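Local coordinates for protein endo-beta-N-acetylglucosaminidase F1 (Bacteroides thetaiotaomicron VPI-5482, PDB 6TCV) that probably hydrolyses the chitobiose core of high-mannose N-glycans, cutting between the two N-acetylglucosamines, at residues A[350-355]-A[400-404]; A[284-289]-A[326-332]. The protein carries 2 engineered substitutions. All coordinates share one frame; numbering follows the deposited sequence.

Contact 1. Residues A[350-355]-A[400-404]; sequences IVVANY and WFMGF. With NAG (2-acetamido-2-deoxy-beta-D-glucopyranose), chain B; NAG (2-acetamido-2-deoxy-beta-D-glucopyranose), chain C.
I350 lies across one face of the W400 indole at about a right angle, its CD1 only 3.4 Å from W400 CZ2 in a CH-pi contact with the six-membered ring. I350 CG2 reaches the five-membered ring, so both branches of the isoleucine rest on the same flat surface. With an alanine in place of W400 the indole platform is gone, and I350 CD1 and CG2 would probably be left without an aromatic partner and a gap opened in the buried interior. Two residues along, V352 CB sits 4.0 Å from M402 CG. With its CG anti to the backbone N (chi1 -179°) and its chain bent beyond that, M402 carries its methyl group to the 350-355 segment, where CE lies 3.4 Å from A353 O, and its sulfur makes an oblique Met-aromatic contact with Y355. No hydrogen bond crosses between the segments. Strands 350-353 and 400-404 are not paired: strand 371-376 runs between them, and their axes pass 7.8 Å apart at 55°, meeting through side chains in the interior of the beta/alpha barrel expected of a family 18 glycoside hydrolase. Toward the substrate end the contact turns more polar, with N354 and Y355 partly exposed while F404 stays buried. The Y355 hydroxyl hangs over one face of the F404 ring, OH to CG 3.2 Å, while Y355 CE1 touches F404 CB at 3.5 Å; the two ring planes are oblique. The same hydroxyl accepts a nearly straight bond from the acetamido nitrogen of the chain B sugar, N2 to Y355 OH 3.2 Å at 166°, which would restrain that group's rotation. Next to it in the chain, N354 OD1 accepts a bond from O6 of the chain C sugar at 2.7 Å.

Contact 2. Residues A[284-289]-A[326-332]; sequences VNYADL and TVFDWGQ. Engineered in segment 284-289: A287 (natural residue Asp), L289 (natural residue Glu). With NAG (2-acetamido-2-deoxy-beta-D-glucopyranose), chain B; NAG (2-acetamido-2-deoxy-beta-D-glucopyranose), chain C.
T326 OG1 donates to V284 O at 2.8 Å, reinforcing a weak bond from T326 N to the same carbonyl. Placed between its own backbone N and carbonyl carbon (chi1 74°), this hydroxyl also bonds Y171. The parallel ladder continues with Y286 N to T326 O and F328 N to Y286 O, both 3.0 Å. Past the strands, Q332 N donates to the anti lone pair of D288 OD2 at 2.9 Å; one water also donates to that oxygen, while another joins D288 N to F328 O and W330 O. Packing takes over near the substrate. The engineered A287 rests its CB against F328 CB, 4.2 Å away. L289, also engineered, meets the F328 ring edge through CD1 and crosses W330 at about a right angle, L289 CG to W330 CD1 3.6 Å. L289 CD2 lies 3.2 Å from O4 of the chain C sugar, the oxygen joining the two N-acetylglucosamines. The natural Asp and Glu of these positions fit the DxE signature of family 18 hydrolases. F328 underlies the acetamido methyl of the chain B sugar, and W330 the C6 of chain C. Strands 283-287 and 324-329 are joined by helix 306-319 in a beta-alpha-beta crossover; Y286 and V327 face that helix, and strands 243-249 and 350-353 flank the pair.

Both contacts are largely buried and belong to one sheet, in which strands 324-329 and 350-353 are neighbours: V352 N to V327 O and D329 N to V352 O probably hydrogen-bond, tying contact 2 to contact 1. Their chemistry differs with position. Contact 2 joins adjacent strands, so backbone bonds dominate, and it turns toward solvent past the strand ends, around D288 and 330-332, with G331 exposed; contact 1 spans strands that are not paired and relies on apolar and aromatic side chains. At the substrate end they converge on the same two N-acetylglucosamines, contact 1 supplying polar grips from N354 and Y355, contact 2 aromatic faces. N354 ND2 also packs against W330.

Contact 1. Residues A[350-355]-A[400-404]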
ATOM      1  N   ILE A 350      -3.202   0.576  -4.972  1.00 12.03           N
ATOM      2  CA  ILE A 350      -2.639  -0.503  -5.777  1.00 11.84           C
ATOM      3  C   ILE A 350      -3.707  -1.574  -5.882  1.00 11.82           C
ATOM      4  O   ILE A 350      -4.293  -1.953  -4.855  1.00 12.99           O
ATOM      5  CB  ILE A 350      -1.339  -1.120  -5.177  1.00 11.98           C
ATOM      6  CG1 ILE A 350      -0.333  -0.041  -4.748  1.00 12.83           C
ATOM      7  CG2 ILE A 350      -0.689  -2.061  -6.194  1.00 13.83           C
ATOM      8  CD1 ILE A 350       0.856  -0.602  -3.978  1.00 13.44           C
ATOM      9  N   VAL A 351      -3.896  -2.114  -7.085  1.00 12.51           N
ATOM     10  CA  VAL A 351      -4.738  -3.295  -7.298  1.00 12.88           C
ATOM     11  C   VAL A 351      -3.878  -4.356  -7.986  1.00 12.50           C
ATOM     12  O   VAL A 351      -3.195  -4.091  -8.988  1.00 12.84           O
ATOM     13  CB  VAL A 351      -6.050  -2.984  -8.049  1.00 13.35           C
ATOM     14  CG1 VAL A 351      -5.851  -2.259  -9.359  1.00 13.62           C
ATOM     15  CG2 VAL A 351      -6.870  -4.274  -8.258  1.00 14.44           C
ATOM     16  N   VAL A 352      -3.903  -5.569  -7.446  1.00 12.88           N
ATOM     17  CA  VAL A 352      -3.159  -6.700  -7.993  1.00 13.83           C
ATOM     18  C   VAL A 352      -4.139  -7.779  -8.407  1.00 13.64           C
ATOM     19  O   VAL A 352      -5.086  -8.088  -7.654  1.00 14.18           O
ATOM     20  CB  VAL A 352      -2.049  -7.197  -7.011  1.00 13.34           C
ATOM     21  CG1 VAL A 352      -1.062  -6.076  -6.721  1.00 13.68           C
ATOM     22  CG2 VAL A 352      -2.613  -7.779  -5.698  1.00 13.42           C
ATOM     23  N   ALA A 353      -3.832  -8.463  -9.512  1.00 13.96           N
ATOM     24  CA  ALA A 353      -4.782  -9.389 -10.088  1.00 13.76           C
ATOM     25  C   ALA A 353      -4.354 -10.814  -9.815  1.00 14.10           C
ATOM     26  O   ALA A 353      -3.270 -11.072  -9.306  1.00 14.14           O
ATOM     27  CB  ALA A 353      -4.815  -9.176 -11.613  1.00 16.08           C
ATOM     28  N   ASN A 354      -5.238 -11.748 -10.116  1.00 14.01           N
ATOM     29  CA  ASN A 354      -4.955 -13.177  -9.968  1.00 14.37           C
ATOM     30  C   ASN A 354      -3.788 -13.585 -10.881  1.00 15.60           C
ATOM     31  O   ASN A 354      -3.496 -12.964 -11.921  1.00 16.05           O
ATOM     32  CB  ASN A 354      -6.208 -14.010 -10.245  1.00 14.90           C
ATOM     33  CG  ASN A 354      -6.032 -15.433  -9.790  1.00 15.12           C
ATOM     34  OD1 ASN A 354      -5.404 -15.614  -8.751  1.00 15.78           O
ATOM     35  ND2 ASN A 354      -6.592 -16.388 -10.461  1.00 16.21           N
ATOM     36  N   TYR A 355      -3.126 -14.676 -10.466  1.00 15.24           N
ATOM     37  CA  TYR A 355      -1.983 -15.205 -11.193  1.00 16.30           C
ATOM     38  C   TYR A 355      -2.411 -15.462 -12.641  1.00 16.28           C
ATOM     39  O   TYR A 355      -3.420 -16.123 -12.900  1.00 17.59           O
ATOM     40  CB  TYR A 355      -1.483 -16.508 -10.499  1.00 17.73           C
ATOM     41  CG  TYR A 355      -1.519 -16.308  -8.995  1.00 16.74           C
ATOM     42  CD1 TYR A 355      -0.630 -15.477  -8.326  1.00 17.25           C
ATOM     43  CD2 TYR A 355      -2.525 -16.933  -8.219  1.00 17.24           C
ATOM     44  CE1 TYR A 355      -0.788 -15.258  -6.928  1.00 17.25           C
ATOM     45  CE2 TYR A 355      -2.668 -16.685  -6.890  1.00 17.97           C
ATOM     46  CZ  TYR A 355      -1.806 -15.902  -6.248  1.00 19.09           C
ATOM     47  OH  TYR A 355      -2.024 -15.718  -4.881  1.00 20.57           O
ATOM     48  N   TRP A 400       3.151  -2.065 -11.526  1.00 13.37           N
ATOM     49  CA  TRP A 400       3.499  -3.070 -10.507  1.00 13.17           C
ATOM     50  C   TRP A 400       3.685  -4.444 -11.118  1.00 13.49           C
ATOM     51  O   TRP A 400       3.003  -4.810 -12.091  1.00 14.41           O
ATOM     52  CB  TRP A 400       2.381  -3.128  -9.401  1.00 13.96           C
ATOM     53  CG  TRP A 400       2.270  -1.822  -8.688  1.00 13.61           C
ATOM     54  CD1 TRP A 400       1.554  -0.729  -9.044  1.00 14.45           C
ATOM     55  CD2 TRP A 400       2.990  -1.436  -7.495  1.00 12.89           C
ATOM     56  NE1 TRP A 400       1.805   0.326  -8.184  1.00 13.38           N
ATOM     57  CE2 TRP A 400       2.682  -0.106  -7.226  1.00 12.98           C
ATOM     58  CE3 TRP A 400       3.863  -2.117  -6.635  1.00 13.74           C
ATOM     59  CZ2 TRP A 400       3.226   0.588  -6.156  1.00 13.05           C
ATOM     60  CZ3 TRP A 400       4.381  -1.423  -5.564  1.00 12.46           C
ATOM     61  CH2 TRP A 400       4.067  -0.122  -5.336  1.00 13.89           C
ATOM     62  N   PHE A 401       4.535  -5.228 -10.479  1.00 12.96           N
ATOM     63  CA  PHE A 401       4.565  -6.668 -10.648  1.00 12.71           C
ATOM     64  C   PHE A 401       4.347  -7.308  -9.283  1.00 12.88           C
ATOM     65  O   PHE A 401       4.901  -6.833  -8.285  1.00 13.35           O
ATOM     66  CB  PHE A 401       5.892  -7.173 -11.310  1.00 14.26           C
ATOM     67  CG  PHE A 401       7.138  -6.674 -10.654  1.00 13.01           C
ATOM     68  CD1 PHE A 401       7.701  -5.464 -11.013  1.00 15.57           C
ATOM     69  CD2 PHE A 401       7.782  -7.429  -9.682  1.00 13.81           C
ATOM     70  CE1 PHE A 401       8.832  -4.999 -10.380  1.00 13.50           C
ATOM     71  CE2 PHE A 401       8.939  -6.974  -9.075  1.00 14.10           C
ATOM     72  CZ  PHE A 401       9.460  -5.759  -9.410  1.00 14.14           C
ATOM     73  N   MET A 402       3.546  -8.367  -9.241  1.00 13.03           N
ATOM     74  CA  MET A 402       3.155  -9.011  -7.980  1.00 12.88           C
ATOM     75  C   MET A 402       3.734 -10.413  -7.937  1.00 12.32           C
ATOM     76  O   MET A 402       3.791 -11.109  -8.962  1.00 13.19           O
ATOM     77  CB  MET A 402       1.660  -8.980  -7.802  1.00 13.56           C
ATOM     78  CG  MET A 402       1.137  -9.611  -6.513  1.00 13.85           C
ATOM     79  SD  MET A 402       0.852 -11.410  -6.586  1.00 13.88           S
ATOM     80  CE  MET A 402      -0.948 -11.390  -6.816  1.00 15.20           C
ATOM     81  N   GLY A 403       4.148 -10.806  -6.734  1.00 12.83           N
ATOM     82  CA  GLY A 403       4.573 -12.162  -6.443  1.00 13.00           C
ATOM     83  C   GLY A 403       3.936 -12.634  -5.152  1.00 13.10           C
ATOM     84  O   GLY A 403       3.558 -11.837  -4.290  1.00 13.25           O
ATOM     85  N   PHE A 404       3.739 -13.942  -5.064  1.00 13.40           N
ATOM     86  CA  PHE A 404       3.038 -14.602  -3.950  1.00 12.98           C
ATOM     87  C   PHE A 404       3.734 -15.845  -3.461  1.00 13.94           C
ATOM     88  O   PHE A 404       3.994 -16.755  -4.261  1.00 13.62           O
ATOM     89  CB  PHE A 404       1.601 -14.884  -4.386  1.00 13.48           C
ATOM     90  CG  PHE A 404       0.727 -15.498  -3.327  1.00 13.34           C
ATOM     91  CD1 PHE A 404       0.676 -16.893  -3.186  1.00 13.71           C
ATOM     92  CD2 PHE A 404      -0.025 -14.738  -2.451  1.00 13.51           C
ATOM     93  CE1 PHE A 404      -0.088 -17.469  -2.213  1.00 14.72           C
ATOM     94  CE2 PHE A 404      -0.776 -15.323  -1.467  1.00 13.21           C
ATOM     95  CZ  PHE A 404      -0.827 -16.697  -1.306  1.00 14.77           C
TER
HETATM   96  C1  NAG B   2      -5.536 -17.352  -3.852  1.00 13.61           C
HETATM   97  C2  NAG B   2      -5.280 -16.618  -2.548  1.00 13.75           C
HETATM   98  C3  NAG B   2      -4.720 -17.500  -1.430  1.00 13.59           C
HETATM   99  C4  NAG B   2      -4.362 -18.873  -1.965  1.00 13.27           C
HETATM  100  C5  NAG B   2      -3.574 -18.693  -3.248  1.00 13.51           C
HETATM  101  C6  NAG B   2      -3.008 -19.987  -3.819  1.00 14.60           C
HETATM  102  C7  NAG B   2      -4.692 -14.236  -2.348  1.00 15.19           C
HETATM  103  C8  NAG B   2      -3.696 -13.168  -2.758  1.00 13.94           C
HETATM  104  N2  NAG B   2      -4.429 -15.465  -2.783  1.00 15.21           N
HETATM  105  O3  NAG B   2      -5.695 -17.627  -0.390  1.00 13.50           O
HETATM  106  O4  NAG B   2      -3.533 -19.520  -0.985  1.00 13.24           O
HETATM  107  O5  NAG B   2      -4.417 -18.139  -4.277  1.00 13.47           O
HETATM  108  O6  NAG B   2      -2.412 -19.754  -5.054  1.00 16.02           O
HETATM  109  O7  NAG B   2      -5.697 -13.989  -1.671  1.00 16.40           O
HETATM  110  C1  NAG C   1      -9.102 -20.330  -6.237  1.00 20.20           C
HETATM  111  C2  NAG C   1      -8.448 -21.042  -5.076  1.00 19.52           C
HETATM  112  C3  NAG C   1      -7.950 -20.037  -4.046  1.00 16.31           C
HETATM  113  C4  NAG C   1      -7.082 -19.010  -4.742  1.00 14.28           C
HETATM  114  C5  NAG C   1      -7.917 -18.322  -5.806  1.00 15.27           C
HETATM  115  C6  NAG C   1      -7.252 -17.154  -6.492  1.00 16.92           C
HETATM  116  C7  NAG C   1      -9.533 -23.198  -4.659  1.00 28.75           C
HETATM  117  C8  NAG C   1     -10.723 -23.878  -4.022  1.00 30.32           C
HETATM  118  N2  NAG C   1      -9.427 -21.913  -4.430  1.00 23.96           N
HETATM  119  O3  NAG C   1      -7.250 -20.761  -3.038  1.00 17.16           O
HETATM  120  O4  NAG C   1      -6.697 -18.116  -3.681  1.00 14.02           O
HETATM  121  O5  NAG C   1      -8.248 -19.319  -6.775  1.00 16.79           O
HETATM  122  O6  NAG C   1      -5.986 -17.608  -7.027  1.00 15.82           O
HETATM  123  O7  NAG C   1      -8.721 -23.803  -5.351  1.00 30.72           O

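Contact 2. Residues A[284-289]-A[326-332]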
ATOM      1  N   VAL A 284      -2.683  -1.765   4.127  1.00 11.34           N
ATOM      2  CA  VAL A 284      -3.443  -3.018   4.109  1.00 11.39           C
ATOM      3  C   VAL A 284      -3.597  -3.559   2.705  1.00 11.52           C
ATOM      4  O   VAL A 284      -3.592  -2.808   1.714  1.00 12.06           O
ATOM      5  CB  VAL A 284      -4.841  -2.785   4.759  1.00 12.38           C
ATOM      6  CG1 VAL A 284      -5.720  -1.876   3.907  1.00 12.46           C
ATOM      7  CG2 VAL A 284      -5.576  -4.083   5.052  1.00 13.59           C
ATOM      8  N   ASN A 285      -3.735  -4.876   2.588  1.00 11.36           N
ATOM      9  CA  ASN A 285      -4.293  -5.538   1.406  1.00 11.84           C
ATOM     10  C   ASN A 285      -5.581  -6.248   1.815  1.00 11.93           C
ATOM     11  O   ASN A 285      -5.592  -6.932   2.858  1.00 12.25           O
ATOM     12  CB  ASN A 285      -3.353  -6.577   0.808  1.00 11.46           C
ATOM     13  CG  ASN A 285      -3.973  -7.284  -0.377  1.00 13.24           C
ATOM     14  OD1 ASN A 285      -4.008  -6.709  -1.516  1.00 16.78           O
ATOM     15  ND2 ASN A 285      -4.520  -8.385  -0.179  1.00 10.95           N
ATOM     16  N   TYR A 286      -6.636  -6.080   1.027  1.00 11.61           N
ATOM     17  CA  TYR A 286      -7.889  -6.812   1.217  1.00 11.46           C
ATOM     18  C   TYR A 286      -8.041  -7.875   0.136  1.00 12.35           C
ATOM     19  O   TYR A 286      -8.023  -7.566  -1.066  1.00 12.75           O
ATOM     20  CB  TYR A 286      -9.048  -5.823   1.144  1.00 12.51           C
ATOM     21  CG  TYR A 286      -9.163  -4.884   2.334  1.00 11.47           C
ATOM     22  CD1 TYR A 286      -9.121  -5.339   3.625  1.00 12.37           C
ATOM     23  CD2 TYR A 286      -9.342  -3.504   2.138  1.00 12.96           C
ATOM     24  CE1 TYR A 286      -9.284  -4.487   4.703  1.00 11.88           C
ATOM     25  CE2 TYR A 286      -9.504  -2.632   3.226  1.00 12.77           C
ATOM     26  CZ  TYR A 286      -9.484  -3.150   4.502  1.00 12.06           C
ATOM     27  OH  TYR A 286      -9.659  -2.328   5.596  1.00 13.05           O
ATOM     28  N   ALA A 287      -8.280  -9.110   0.599  1.00 12.49           N
ATOM     29  CA  ALA A 287      -8.511 -10.270  -0.246  1.00 12.59           C
ATOM     30  C   ALA A 287      -9.817 -10.945   0.168  1.00 13.31           C
ATOM     31  O   ALA A 287      -9.918 -11.554   1.258  1.00 13.40           O
ATOM     32  CB  ALA A 287      -7.313 -11.210  -0.147  1.00 12.86           C
ATOM     33  N   ASP A 288     -10.818 -10.809  -0.691  1.00 12.52           N
ATOM     34  CA  ASP A 288     -12.163 -11.323  -0.439  1.00 13.33           C
ATOM     35  C   ASP A 288     -12.277 -12.773  -0.866  1.00 12.99           C
ATOM     36  O   ASP A 288     -12.732 -13.080  -1.965  1.00 14.38           O
ATOM     37  CB  ASP A 288     -13.227 -10.490  -1.149  1.00 14.53           C
ATOM     38  CG  ASP A 288     -14.625 -11.079  -0.992  1.00 13.79           C
ATOM     39  OD1 ASP A 288     -14.928 -11.654   0.096  1.00 14.05           O
ATOM     40  OD2 ASP A 288     -15.445 -10.944  -1.914  1.00 14.63           O
ATOM     41  N   LEU A 289     -11.785 -13.667  -0.001  1.00 13.63           N
ATOM     42  CA  LEU A 289     -11.890 -15.116  -0.160  1.00 14.06           C
ATOM     43  C   LEU A 289     -12.287 -15.750   1.157  1.00 14.06           C
ATOM     44  O   LEU A 289     -11.974 -15.243   2.218  1.00 14.65           O
ATOM     45  CB  LEU A 289     -10.555 -15.772  -0.633  1.00 14.58           C
ATOM     46  CG  LEU A 289     -10.104 -15.377  -2.017  1.00 14.02           C
ATOM     47  CD1 LEU A 289      -9.247 -14.151  -2.019  1.00 16.25           C
ATOM     48  CD2 LEU A 289      -9.324 -16.505  -2.678  1.00 15.90           C
ATOM     49  N   THR A 326      -4.964  -1.244  -0.536  1.00 11.76           N
ATOM     50  CA  THR A 326      -4.704  -2.047  -1.719  1.00 13.19           C
ATOM     51  C   THR A 326      -5.633  -3.250  -1.705  1.00 11.88           C
ATOM     52  O   THR A 326      -6.095  -3.680  -0.642  1.00 12.65           O
ATOM     53  CB  THR A 326      -3.228  -2.495  -1.820  1.00 12.12           C
ATOM     54  OG1 THR A 326      -2.927  -3.529  -0.874  1.00 12.06           O
ATOM     55  CG2 THR A 326      -2.281  -1.350  -1.585  1.00 13.40           C
ATOM     56  N   VAL A 327      -5.904  -3.798  -2.879  1.00 11.59           N
ATOM     57  CA  VAL A 327      -6.847  -4.899  -3.035  1.00 12.25           C
ATOM     58  C   VAL A 327      -6.298  -5.963  -3.978  1.00 12.72           C
ATOM     59  O   VAL A 327      -5.597  -5.680  -4.951  1.00 13.19           O
ATOM     60  CB  VAL A 327      -8.259  -4.486  -3.452  1.00 14.51           C
ATOM     61  CG1 VAL A 327      -8.849  -3.552  -2.435  1.00 15.25           C
ATOM     62  CG2 VAL A 327      -8.233  -3.845  -4.800  1.00 16.62           C
ATOM     63  N   PHE A 328      -6.632  -7.201  -3.689  1.00 12.98           N
ATOM     64  CA  PHE A 328      -6.575  -8.314  -4.657  1.00 12.57           C
ATOM     65  C   PHE A 328      -7.863  -8.334  -5.448  1.00 12.83           C
ATOM     66  O   PHE A 328      -8.948  -8.303  -4.852  1.00 13.91           O
ATOM     67  CB  PHE A 328      -6.353  -9.586  -3.844  1.00 13.21           C
ATOM     68  CG  PHE A 328      -6.146 -10.844  -4.652  1.00 13.18           C
ATOM     69  CD1 PHE A 328      -5.226 -10.938  -5.675  1.00 14.33           C
ATOM     70  CD2 PHE A 328      -6.862 -11.996  -4.343  1.00 14.08           C
ATOM     71  CE1 PHE A 328      -5.017 -12.134  -6.346  1.00 14.21           C
ATOM     72  CE2 PHE A 328      -6.672 -13.197  -5.034  1.00 14.08           C
ATOM     73  CZ  PHE A 328      -5.738 -13.271  -6.029  1.00 14.57           C
ATOM     74  N   ASP A 329      -7.770  -8.305  -6.771  1.00 13.64           N
ATOM     75  CA  ASP A 329      -8.956  -8.336  -7.608  1.00 13.80           C
ATOM     76  C   ASP A 329      -9.507  -9.748  -7.771  1.00 14.73           C
ATOM     77  O   ASP A 329      -9.103 -10.510  -8.666  1.00 15.97           O
ATOM     78  CB  ASP A 329      -8.674  -7.698  -8.955  1.00 14.77           C
ATOM     79  CG  ASP A 329      -9.893  -7.610  -9.826  1.00 16.43           C
ATOM     80  OD1 ASP A 329     -11.018  -7.878  -9.353  1.00 17.34           O
ATOM     81  OD2 ASP A 329      -9.749  -7.293 -11.029  1.00 17.59           O
ATOM     82  N   TRP A 330     -10.337 -10.168  -6.828  1.00 14.89           N
ATOM     83  CA  TRP A 330     -10.910 -11.513  -6.793  1.00 14.17           C
ATOM     84  C   TRP A 330     -12.191 -11.400  -5.957  1.00 15.19           C
ATOM     85  O   TRP A 330     -12.280 -10.559  -5.057  1.00 14.81           O
ATOM     86  CB  TRP A 330      -9.941 -12.519  -6.144  1.00 14.38           C
ATOM     87  CG  TRP A 330     -10.329 -13.912  -6.372  1.00 15.15           C
ATOM     88  CD1 TRP A 330     -10.860 -14.814  -5.472  1.00 18.36           C
ATOM     89  CD2 TRP A 330     -10.164 -14.636  -7.594  1.00 15.09           C
ATOM     90  NE1 TRP A 330     -11.080 -16.028  -6.123  1.00 18.20           N
ATOM     91  CE2 TRP A 330     -10.635 -15.954  -7.407  1.00 17.41           C
ATOM     92  CE3 TRP A 330      -9.650 -14.288  -8.849  1.00 15.68           C
ATOM     93  CZ2 TRP A 330     -10.614 -16.915  -8.439  1.00 16.81           C
ATOM     94  CZ3 TRP A 330      -9.673 -15.223  -9.869  1.00 18.67           C
ATOM     95  CH2 TRP A 330     -10.092 -16.523  -9.641  1.00 16.88           C
ATOM     96  N   GLY A 331     -13.158 -12.285  -6.174  1.00 16.35           N
ATOM     97  CA  GLY A 331     -14.399 -12.192  -5.411  1.00 16.51           C
ATOM     98  C   GLY A 331     -15.083 -10.888  -5.726  1.00 16.90           C
ATOM     99  O   GLY A 331     -15.074 -10.421  -6.862  1.00 17.88           O
ATOM    100  N   GLN A 332     -15.600 -10.248  -4.691  0.57 16.32           N
ATOM    101  CA  GLN A 332     -16.347  -9.008  -4.827  0.57 15.93           C
ATOM    102  C   GLN A 332     -15.546  -7.798  -4.375  0.57 13.07           C
ATOM    103  O   GLN A 332     -16.128  -6.753  -4.098  0.57 13.71           O
ATOM    104  CB  GLN A 332     -17.633  -9.117  -4.017  0.57 14.15           C
ATOM    105  CG  GLN A 332     -18.766  -9.850  -4.714  0.57 16.48           C
ATOM    106  CD  GLN A 332     -18.411 -11.246  -5.187  0.57 21.37           C
ATOM    107  OE1 GLN A 332     -18.185 -12.163  -4.392  0.57 20.98           O
ATOM    108  NE2 GLN A 332     -18.383 -11.422  -6.501  0.57 20.92           N
TER
HETATM  109  C1  NAG B   2      -5.536 -17.352  -3.852  1.00 13.61           C
HETATM  110  C2  NAG B   2      -5.280 -16.618  -2.548  1.00 13.75           C
HETATM  111  C3  NAG B   2      -4.720 -17.500  -1.430  1.00 13.59           C
HETATM  112  C4  NAG B   2      -4.362 -18.873  -1.965  1.00 13.27           C
HETATM  113  C5  NAG B   2      -3.574 -18.693  -3.248  1.00 13.51           C
HETATM  114  C6  NAG B   2      -3.008 -19.987  -3.819  1.00 14.60           C
HETATM  115  C7  NAG B   2      -4.692 -14.236  -2.348  1.00 15.19           C
HETATM  116  C8  NAG B   2      -3.696 -13.168  -2.758  1.00 13.94           C
HETATM  117  N2  NAG B   2      -4.429 -15.465  -2.783  1.00 15.21           N
HETATM  118  O3  NAG B   2      -5.695 -17.627  -0.390  1.00 13.50           O
HETATM  119  O4  NAG B   2      -3.533 -19.520  -0.985  1.00 13.24           O
HETATM  120  O5  NAG B   2      -4.417 -18.139  -4.277  1.00 13.47           O
HETATM  121  O6  NAG B   2      -2.412 -19.754  -5.054  1.00 16.02           O
HETATM  122  O7  NAG B   2      -5.697 -13.989  -1.671  1.00 16.40           O
HETATM  123  C1  NAG C   1      -9.102 -20.330  -6.237  1.00 20.20           C
HETATM  124  C2  NAG C   1      -8.448 -21.042  -5.076  1.00 19.52           C
HETATM  125  C3  NAG C   1      -7.950 -20.037  -4.046  1.00 16.31           C
HETATM  126  C4  NAG C   1      -7.082 -19.010  -4.742  1.00 14.28           C
HETATM  127  C5  NAG C   1      -7.917 -18.322  -5.806  1.00 15.27           C
HETATM  128  C6  NAG C   1      -7.252 -17.154  -6.492  1.00 16.92           C
HETATM  129  C7  NAG C   1      -9.533 -23.198  -4.659  1.00 28.75           C
HETATM  130  C8  NAG C   1     -10.723 -23.878  -4.022  1.00 30.32           C
HETATM  131  N2  NAG C   1      -9.427 -21.913  -4.430  1.00 23.96           N
HETATM  132  O3  NAG C   1      -7.250 -20.761  -3.038  1.00 17.16           O
HETATM  133  O4  NAG C   1      -6.697 -18.116  -3.681  1.00 14.02           O
HETATM  134  O5  NAG C   1      -8.248 -19.319  -6.775  1.00 16.79           O
HETATM  135  O6  NAG C   1      -5.986 -17.608  -7.027  1.00 15.82           O
HETATM  136  O7  NAG C   1      -8.721 -23.803  -5.351  1.00 30.72           O
HETATM  137  O   HOH W   1     -10.116 -10.258  -3.308  1.00 14.09           O
HETATM  138  O   HOH W   2     -17.819 -12.198  -1.753  1.00 22.06           O